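PDB 3P9Y: CG14216 from Drosophila melanogaster, which probably removes phosphate from serine and threonine of the RNA polymerase II C-terminal domain, and so probably contributes to RNA processing and termination. Local coordinates for residues 17-22 and 37-42; 11-16 and 107-112; 44-49 and 59-64. The protein carries 2 engineered substitutions. All blocks are in the same frame, centred on the assembly; numbering follows the deposited sequence.

In the fold
Contacts 1 and 2 lie in the buried part of the fold and share the central sheet, where strands 11-16 and 36-41 are neighbours. Contact 2 joins 11-16 to the strand on its other flank through parallel main-chain pairing and apolar packing. Contact 1 sets the phosphate-binding loop against the end of 36-41, with close backbone packing, a glycine and small polar side chains. Contact 3 is a surface contact about 20 Å from contact 2, centre to centre, and belongs to a separate two-stranded antiparallel sheet; its exposed salt bridge sets it apart, while contacts 1 and 3 both hold a bridging water. It touches contact 1 where Ser18 OG meets Lys47 N and Met20 packs on Val46 and Leu48.

Contact 1 (17-22 and 37-42); sequences SSNMNR and VRSYGT
Thr42 OG1 has two partners: water 1, at 2.7 Å from Thr42 OG1 and also bonded to Ser17 OG, and the carbonyl O of Asp16. Segment 17-22 is the body of the phosphate-binding loop, the CX5R motif of the LMW PTP-like fold, laid against the end of strand 36-41, its cysteine replaced here by the engineered Asp16. The backbone N atoms of Ser17, Ser18, Met20 and Asn21, with Arg22 NE, bind the modified side chain of the bound peptide. A first torsion of 52° sets Thr42 OG1 between its own backbone N and carbonyl carbon, while CG2 packs on Val15 and the side chain also meets Val119, Leu122 and Val123 of helix 117-128. Threonine thus suits a place that is polar on one side and apolar on the other. Glycine is demanded at Gly41, because a CB there would clash with Ser17 O; as it is, Gly41 CA comes within 3.2 Å of Ser17 O in a CA-H...O contact. Ser39 is small and its CB points toward the loop, with OG hydrogen-bonded to Lys96 NZ and to His27 ND1 of helix 22-32. Asn19 leans onto the strand backbone, its CB resting 3.5 Å from Gly41 N.

Contact 2 (11-16 and 107-112); sequences AVAVVD and EQFDII. Engineered in segment 11-16: Asp16 (natural residue Cys).
Ala13 CB sits squarely over the centre of the Phe109 ring, 3.5 Å from its centroid and 5° off the ring normal, a CH-pi contact that fills the tight part of this interface. Alanine fits because a larger side chain would meet the ring at once. A first torsion of -53° sets Phe109 CG beside its own backbone N, from where the ring can lie against Ala13; Ala11 O lies at its edge, in plane. An alanine in place of Phe109 would probably leave Ala13 CB without its aromatic face and open a gap beside Tyr40, whose OH packs against CZ of the ring. Further along, Val15 CG2 meets Ile112 CG2 at 3.7 Å, methyls of beta-branched side chains closing the same side of the sheet. On the opposite side Val12 and Ile111 both pack on Ile163 of helix 149-167.

The end at Ala11 and Asp110 is partly exposed and held by polar bonds instead. Ala11 O accepts Asp110 N at 2.8 Å and, weakly, Ile111 N. Asp110 OD2 takes the N-H of Ala11 in return, at 2.9 Å and almost straight (176°), on its anti side; the short aspartate puts its carboxylate where it can do so. The weak Ile111 N bond and that of Ala13 N to Ile111 O, 3.0 Å, together make the parallel pairing of Val12 with Ile111, which Ala13 and Ile112 continue. Such pairing of the first and third strands is the centre of the LMW PTP-like 2-1-3-4 sheet, extended here by antiparallel 192-197; strand 11-16 leads into the phosphate-binding loop through Asp16, an engineered replacement of the natural cysteine.

Contact 3 (44-49 and 59-64); sequences ERVKLP and YEFGTK
Arg45 lies alongside Glu60, both side chains pointing the same way across the start of a short antiparallel pair. Its CB rests 3.3 Å from Tyr59 O. Beyond that the chain runs extended from CG to NE, and every step follows the same acid oxygen: CG lies 3.9 Å from Glu60 OE2, CD is about as near, and NE reaches 3.3 Å from Glu60 OE2, with CZ falling back to 3.9 Å and the end nitrogen NH2 to 4.2 Å from it. The oxygen stands over one face of the guanidinium, the two planes 67° apart, so this salt bridge works through charge and no N-H is aimed at the acid. A bend at chi2 (-70°) brings Glu60 CD round to the side of Arg45, and OE1 accepts from water 2, which also donates to Glu44 O and accepts from Phe61 N.

Behind the charges the backbones pair: Val46 N gives its hydrogen to Tyr59 O at 2.9 Å, and Tyr59 N returns one to Val46 O. Next in the strand, Lys47 offers its backbone to the bound peptide. Val46 sends CG2 over the centre of the Phe61 ring, 3.8 Å from its centroid, a CH-pi contact well served by a methyl of the beta-branched valine. Residues 60-63 form a type II turn, in which Gly62 adopts angles that call for glycine, and Thr63 OG1 bonds to Glu60 O at 2.8 Å. Tyr59 packs on Ile68 and Leu72 of helix 65-82 and bonds Asp71 through its OH, while Leu48 touches Leu72 and, on helix 85-95, Leu89.

Contact 1 (17-22 and 37-42)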
# COMPACT_ATOMS: atom_id res chain seq x y z
N SER A 17 -1.91 -1.40 -6.75
CA SER A 17 -1.76 -1.18 -8.18
C SER A 17 -1.66 0.30 -8.57
O SER A 17 -0.69 0.70 -9.21
CB SER A 17 -2.91 -1.84 -8.95
OG SER A 17 -2.65 -1.80 -10.34
N SER A 18 -2.65 1.10 -8.18
CA SER A 18 -2.72 2.48 -8.64
C SER A 18 -2.34 3.50 -7.57
O SER A 18 -2.34 4.70 -7.83
CB SER A 18 -4.13 2.79 -9.16
OG SER A 18 -4.45 2.01 -10.29
N ASN A 19 -2.00 3.01 -6.39
CA ASN A 19 -1.66 3.85 -5.24
C ASN A 19 -2.79 4.84 -4.97
O ASN A 19 -2.56 6.03 -4.75
CB ASN A 19 -0.35 4.59 -5.50
CG ASN A 19 0.18 5.31 -4.27
OD1 ASN A 19 0.01 4.87 -3.13
ND2 ASN A 19 0.83 6.42 -4.50
N MET A 20 -4.02 4.32 -4.98
CA MET A 20 -5.23 5.12 -4.86
C MET A 20 -6.08 4.72 -3.67
O MET A 20 -6.43 5.55 -2.84
CB MET A 20 -6.08 4.98 -6.12
CG MET A 20 -5.85 6.07 -7.15
SD MET A 20 -6.40 7.69 -6.59
CE MET A 20 -5.55 8.72 -7.78
N ASN A 21 -6.44 3.44 -3.59
CA ASN A 21 -7.38 2.97 -2.58
C ASN A 21 -6.69 2.21 -1.45
O ASN A 21 -6.48 2.76 -0.37
CB ASN A 21 -8.45 2.08 -3.23
CG ASN A 21 -9.47 1.58 -2.24
OD1 ASN A 21 -9.80 2.26 -1.26
ND2 ASN A 21 -10.00 0.39 -2.48
N ARG A 22 -6.35 0.95 -1.71
CA ARG A 22 -5.88 0.05 -0.66
C ARG A 22 -4.60 0.51 0.03
O ARG A 22 -4.50 0.48 1.26
CB ARG A 22 -5.70 -1.36 -1.23
CG ARG A 22 -7.02 -2.05 -1.59
CD ARG A 22 -6.80 -3.28 -2.48
NE ARG A 22 -6.22 -2.92 -3.78
CZ ARG A 22 -5.82 -3.79 -4.70
NH1 ARG A 22 -5.91 -5.09 -4.47
NH2 ARG A 22 -5.31 -3.36 -5.84
N VAL A 37 5.88 5.15 7.22
CA VAL A 37 5.28 4.43 6.10
C VAL A 37 5.25 5.26 4.82
O VAL A 37 5.02 6.47 4.85
CB VAL A 37 3.85 3.94 6.46
CG1 VAL A 37 2.98 5.12 6.91
CG2 VAL A 37 3.21 3.19 5.30
N ARG A 38 5.51 4.59 3.70
CA ARG A 38 5.37 5.18 2.37
C ARG A 38 4.51 4.24 1.54
O ARG A 38 4.41 3.06 1.86
CB ARG A 38 6.73 5.38 1.70
CG ARG A 38 7.63 6.38 2.41
CD ARG A 38 8.90 6.66 1.63
NE ARG A 38 9.65 7.78 2.18
CZ ARG A 38 10.50 7.68 3.20
NH1 ARG A 38 10.70 6.52 3.81
NH2 ARG A 38 11.14 8.76 3.63
N SER A 39 3.89 4.74 0.48
CA SER A 39 3.00 3.92 -0.33
C SER A 39 3.28 4.06 -1.82
O SER A 39 3.74 5.11 -2.27
CB SER A 39 1.53 4.28 -0.05
OG SER A 39 1.29 5.65 -0.31
N TYR A 40 2.97 3.01 -2.57
CA TYR A 40 3.21 2.99 -4.01
C TYR A 40 2.19 2.09 -4.73
O TYR A 40 1.48 1.31 -4.09
CB TYR A 40 4.62 2.47 -4.29
CG TYR A 40 5.70 3.21 -3.55
CD1 TYR A 40 6.27 4.36 -4.08
CD2 TYR A 40 6.14 2.77 -2.31
CE1 TYR A 40 7.25 5.05 -3.39
CE2 TYR A 40 7.12 3.44 -1.62
CZ TYR A 40 7.68 4.59 -2.17
OH TYR A 40 8.65 5.27 -1.48
N GLY A 41 2.13 2.22 -6.05
CA GLY A 41 1.37 1.32 -6.89
C GLY A 41 2.34 0.65 -7.84
O GLY A 41 3.46 1.11 -7.99
N THR A 42 1.93 -0.43 -8.49
CA THR A 42 2.81 -1.18 -9.38
C THR A 42 2.35 -1.13 -10.84
O THR A 42 3.08 -1.53 -11.74
CB THR A 42 2.94 -2.65 -8.95
OG1 THR A 42 1.64 -3.22 -8.80
CG2 THR A 42 3.70 -2.77 -7.64
O HOH W 1 -0.18 -3.69 -10.71

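Contact 2 (11-16 and 107-112)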
# COMPACT_ATOMS: atom_id res chain seq x y z
N ALA A 11 11.11 0.90 8.67
CA ALA A 11 10.72 1.64 7.49
C ALA A 11 9.80 0.74 6.66
O ALA A 11 10.23 -0.30 6.16
CB ALA A 11 11.94 2.06 6.68
N VAL A 12 8.54 1.14 6.54
CA VAL A 12 7.52 0.31 5.93
C VAL A 12 7.01 0.93 4.63
O VAL A 12 6.89 2.14 4.52
CB VAL A 12 6.32 0.13 6.89
CG1 VAL A 12 5.22 -0.70 6.25
CG2 VAL A 12 6.77 -0.50 8.20
N ALA A 13 6.72 0.08 3.65
CA ALA A 13 6.00 0.52 2.47
C ALA A 13 4.77 -0.36 2.29
O ALA A 13 4.81 -1.54 2.64
CB ALA A 13 6.89 0.46 1.23
N VAL A 14 3.69 0.22 1.78
CA VAL A 14 2.51 -0.54 1.39
C VAL A 14 2.26 -0.27 -0.08
O VAL A 14 2.33 0.87 -0.54
CB VAL A 14 1.28 -0.12 2.21
CG1 VAL A 14 0.10 -1.00 1.88
CG2 VAL A 14 1.60 -0.20 3.70
N VAL A 15 1.98 -1.34 -0.83
CA VAL A 15 1.97 -1.27 -2.27
C VAL A 15 0.72 -1.95 -2.85
O VAL A 15 0.35 -3.06 -2.45
CB VAL A 15 3.23 -1.95 -2.85
CG1 VAL A 15 3.32 -1.75 -4.34
CG2 VAL A 15 4.48 -1.40 -2.15
N ASP A 16 0.06 -1.26 -3.78
CA ASP A 16 -1.08 -1.81 -4.49
C ASP A 16 -0.85 -1.59 -5.98
O ASP A 16 0.30 -1.57 -6.43
CB ASP A 16 -2.38 -1.15 -4.02
CG ASP A 16 -2.37 0.36 -4.19
OD1 ASP A 16 -1.48 0.85 -4.92
OD2 ASP A 16 -3.22 1.05 -3.60
N GLU A 107 13.77 4.76 -2.52
CA GLU A 107 13.67 4.51 -1.09
C GLU A 107 13.87 3.03 -0.79
O GLU A 107 13.54 2.18 -1.62
CB GLU A 107 12.30 4.96 -0.56
CG GLU A 107 11.97 6.42 -0.85
CD GLU A 107 12.85 7.39 -0.09
OE1 GLU A 107 13.47 6.99 0.92
OE2 GLU A 107 12.92 8.57 -0.50
N GLN A 108 14.39 2.73 0.39
CA GLN A 108 14.55 1.35 0.83
C GLN A 108 13.72 1.09 2.09
O GLN A 108 13.43 2.01 2.85
CB GLN A 108 16.02 1.04 1.09
CG GLN A 108 16.90 1.24 -0.13
CD GLN A 108 18.29 0.71 0.09
OE1 GLN A 108 18.71 0.47 1.22
NE2 GLN A 108 19.03 0.52 -1.00
N PHE A 109 13.36 -0.17 2.31
CA PHE A 109 12.45 -0.51 3.39
C PHE A 109 12.86 -1.79 4.10
O PHE A 109 13.57 -2.63 3.54
CB PHE A 109 11.03 -0.67 2.85
CG PHE A 109 10.57 0.51 2.05
CD1 PHE A 109 10.02 1.62 2.68
CD2 PHE A 109 10.68 0.52 0.67
CE1 PHE A 109 9.60 2.72 1.94
CE2 PHE A 109 10.26 1.61 -0.08
CZ PHE A 109 9.72 2.71 0.56
N ASP A 110 12.42 -1.93 5.35
CA ASP A 110 12.59 -3.17 6.10
C ASP A 110 11.45 -4.12 5.80
O ASP A 110 11.64 -5.34 5.80
CB ASP A 110 12.62 -2.89 7.60
CG ASP A 110 13.74 -1.94 7.98
OD1 ASP A 110 14.91 -2.26 7.70
OD2 ASP A 110 13.44 -0.87 8.55
N ILE A 111 10.26 -3.57 5.56
CA ILE A 111 9.09 -4.39 5.25
C ILE A 111 8.27 -3.75 4.13
O ILE A 111 7.99 -2.55 4.17
CB ILE A 111 8.17 -4.58 6.47
CG1 ILE A 111 8.94 -5.22 7.63
CG2 ILE A 111 6.97 -5.43 6.10
CD1 ILE A 111 8.11 -5.43 8.89
N ILE A 112 7.91 -4.55 3.14
CA ILE A 112 7.04 -4.09 2.06
C ILE A 112 5.79 -4.96 2.05
O ILE A 112 5.87 -6.16 1.82
CB ILE A 112 7.75 -4.20 0.70
CG1 ILE A 112 9.06 -3.40 0.72
CG2 ILE A 112 6.83 -3.72 -0.42
CD1 ILE A 112 9.88 -3.52 -0.56

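Contact 3 (44-49 and 59-64)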
# COMPACT_ATOMS: atom_id res chain seq x y z
N GLU A 44 1.19 0.29 -14.60
CA GLU A 44 1.84 1.19 -15.54
C GLU A 44 1.23 2.58 -15.41
O GLU A 44 1.91 3.59 -15.60
CB GLU A 44 1.68 0.67 -16.97
CG GLU A 44 2.47 -0.60 -17.25
CD GLU A 44 2.22 -1.16 -18.64
OE1 GLU A 44 1.20 -0.80 -19.26
OE2 GLU A 44 3.05 -1.97 -19.11
N ARG A 45 -0.05 2.62 -15.06
CA ARG A 45 -0.77 3.88 -14.92
C ARG A 45 -1.78 3.82 -13.78
O ARG A 45 -2.19 2.74 -13.35
CB ARG A 45 -1.49 4.23 -16.23
CG ARG A 45 -0.56 4.40 -17.42
CD ARG A 45 -1.34 4.52 -18.71
NE ARG A 45 -0.45 4.63 -19.87
CZ ARG A 45 -0.87 4.70 -21.13
NH1 ARG A 45 -2.17 4.67 -21.41
NH2 ARG A 45 0.01 4.81 -22.12
N VAL A 46 -2.17 4.99 -13.30
CA VAL A 46 -3.21 5.11 -12.29
C VAL A 46 -4.58 4.93 -12.94
O VAL A 46 -4.89 5.58 -13.93
CB VAL A 46 -3.16 6.48 -11.60
CG1 VAL A 46 -4.25 6.60 -10.54
CG2 VAL A 46 -1.78 6.71 -10.98
N LYS A 47 -5.40 4.05 -12.37
CA LYS A 47 -6.68 3.71 -12.98
C LYS A 47 -7.82 3.76 -11.97
O LYS A 47 -7.85 2.98 -11.02
CB LYS A 47 -6.62 2.31 -13.60
CG LYS A 47 -5.69 2.19 -14.80
CD LYS A 47 -5.89 0.85 -15.50
CE LYS A 47 -5.15 0.79 -16.84
NZ LYS A 47 -3.67 0.89 -16.69
N LEU A 48 -8.76 4.68 -12.18
CA LEU A 48 -9.96 4.76 -11.36
C LEU A 48 -11.18 4.36 -12.19
O LEU A 48 -11.19 4.54 -13.40
CB LEU A 48 -10.16 6.18 -10.83
CG LEU A 48 -9.20 6.65 -9.74
CD1 LEU A 48 -7.79 6.74 -10.27
CD2 LEU A 48 -9.64 8.00 -9.20
N PRO A 49 -12.21 3.82 -11.53
CA PRO A 49 -13.43 3.43 -12.24
C PRO A 49 -14.15 4.64 -12.81
O PRO A 49 -13.95 5.76 -12.33
CB PRO A 49 -14.27 2.76 -11.15
CG PRO A 49 -13.80 3.38 -9.88
CD PRO A 49 -12.33 3.64 -10.07
N TYR A 59 -4.70 7.94 -15.62
CA TYR A 59 -3.73 9.02 -15.51
C TYR A 59 -2.34 8.44 -15.36
O TYR A 59 -2.18 7.26 -15.05
CB TYR A 59 -4.05 9.90 -14.30
CG TYR A 59 -5.50 10.32 -14.22
CD1 TYR A 59 -5.92 11.55 -14.70
CD2 TYR A 59 -6.44 9.47 -13.66
CE1 TYR A 59 -7.24 11.93 -14.62
CE2 TYR A 59 -7.76 9.84 -13.58
CZ TYR A 59 -8.16 11.07 -14.06
OH TYR A 59 -9.48 11.43 -13.98
N GLU A 60 -1.33 9.28 -15.56
CA GLU A 60 0.05 8.86 -15.38
C GLU A 60 0.41 9.01 -13.91
O GLU A 60 -0.15 9.86 -13.22
CB GLU A 60 0.99 9.72 -16.23
CG GLU A 60 0.77 9.60 -17.74
CD GLU A 60 1.20 8.25 -18.29
OE1 GLU A 60 2.21 7.70 -17.81
OE2 GLU A 60 0.52 7.75 -19.21
N PHE A 61 1.33 8.19 -13.43
CA PHE A 61 1.86 8.38 -12.09
C PHE A 61 2.54 9.74 -12.08
O PHE A 61 3.19 10.13 -13.05
CB PHE A 61 2.83 7.27 -11.72
CG PHE A 61 2.15 6.02 -11.25
CD1 PHE A 61 1.87 5.83 -9.90
CD2 PHE A 61 1.79 5.03 -12.14
CE1 PHE A 61 1.25 4.69 -9.46
CE2 PHE A 61 1.16 3.88 -11.71
CZ PHE A 61 0.89 3.71 -10.37
N GLY A 62 2.38 10.48 -10.98
CA GLY A 62 2.90 11.83 -10.90
C GLY A 62 1.82 12.88 -11.04
O GLY A 62 2.01 14.02 -10.64
N THR A 63 0.68 12.51 -11.62
CA THR A 63 -0.48 13.39 -11.66
C THR A 63 -0.95 13.64 -10.23
O THR A 63 -1.29 12.70 -9.52
CB THR A 63 -1.65 12.78 -12.46
OG1 THR A 63 -1.21 12.36 -13.75
CG2 THR A 63 -2.78 13.79 -12.62
N LYS A 64 -0.97 14.90 -9.81
CA LYS A 64 -1.42 15.25 -8.47
C LYS A 64 -2.83 14.73 -8.21
O LYS A 64 -3.69 14.77 -9.09
CB LYS A 64 -1.40 16.76 -8.27
CG LYS A 64 -0.03 17.40 -8.32
CD LYS A 64 -0.14 18.90 -8.07
CE LYS A 64 1.16 19.63 -8.36
NZ LYS A 64 1.00 21.10 -8.26
O HOH W 2 2.40 6.24 -15.55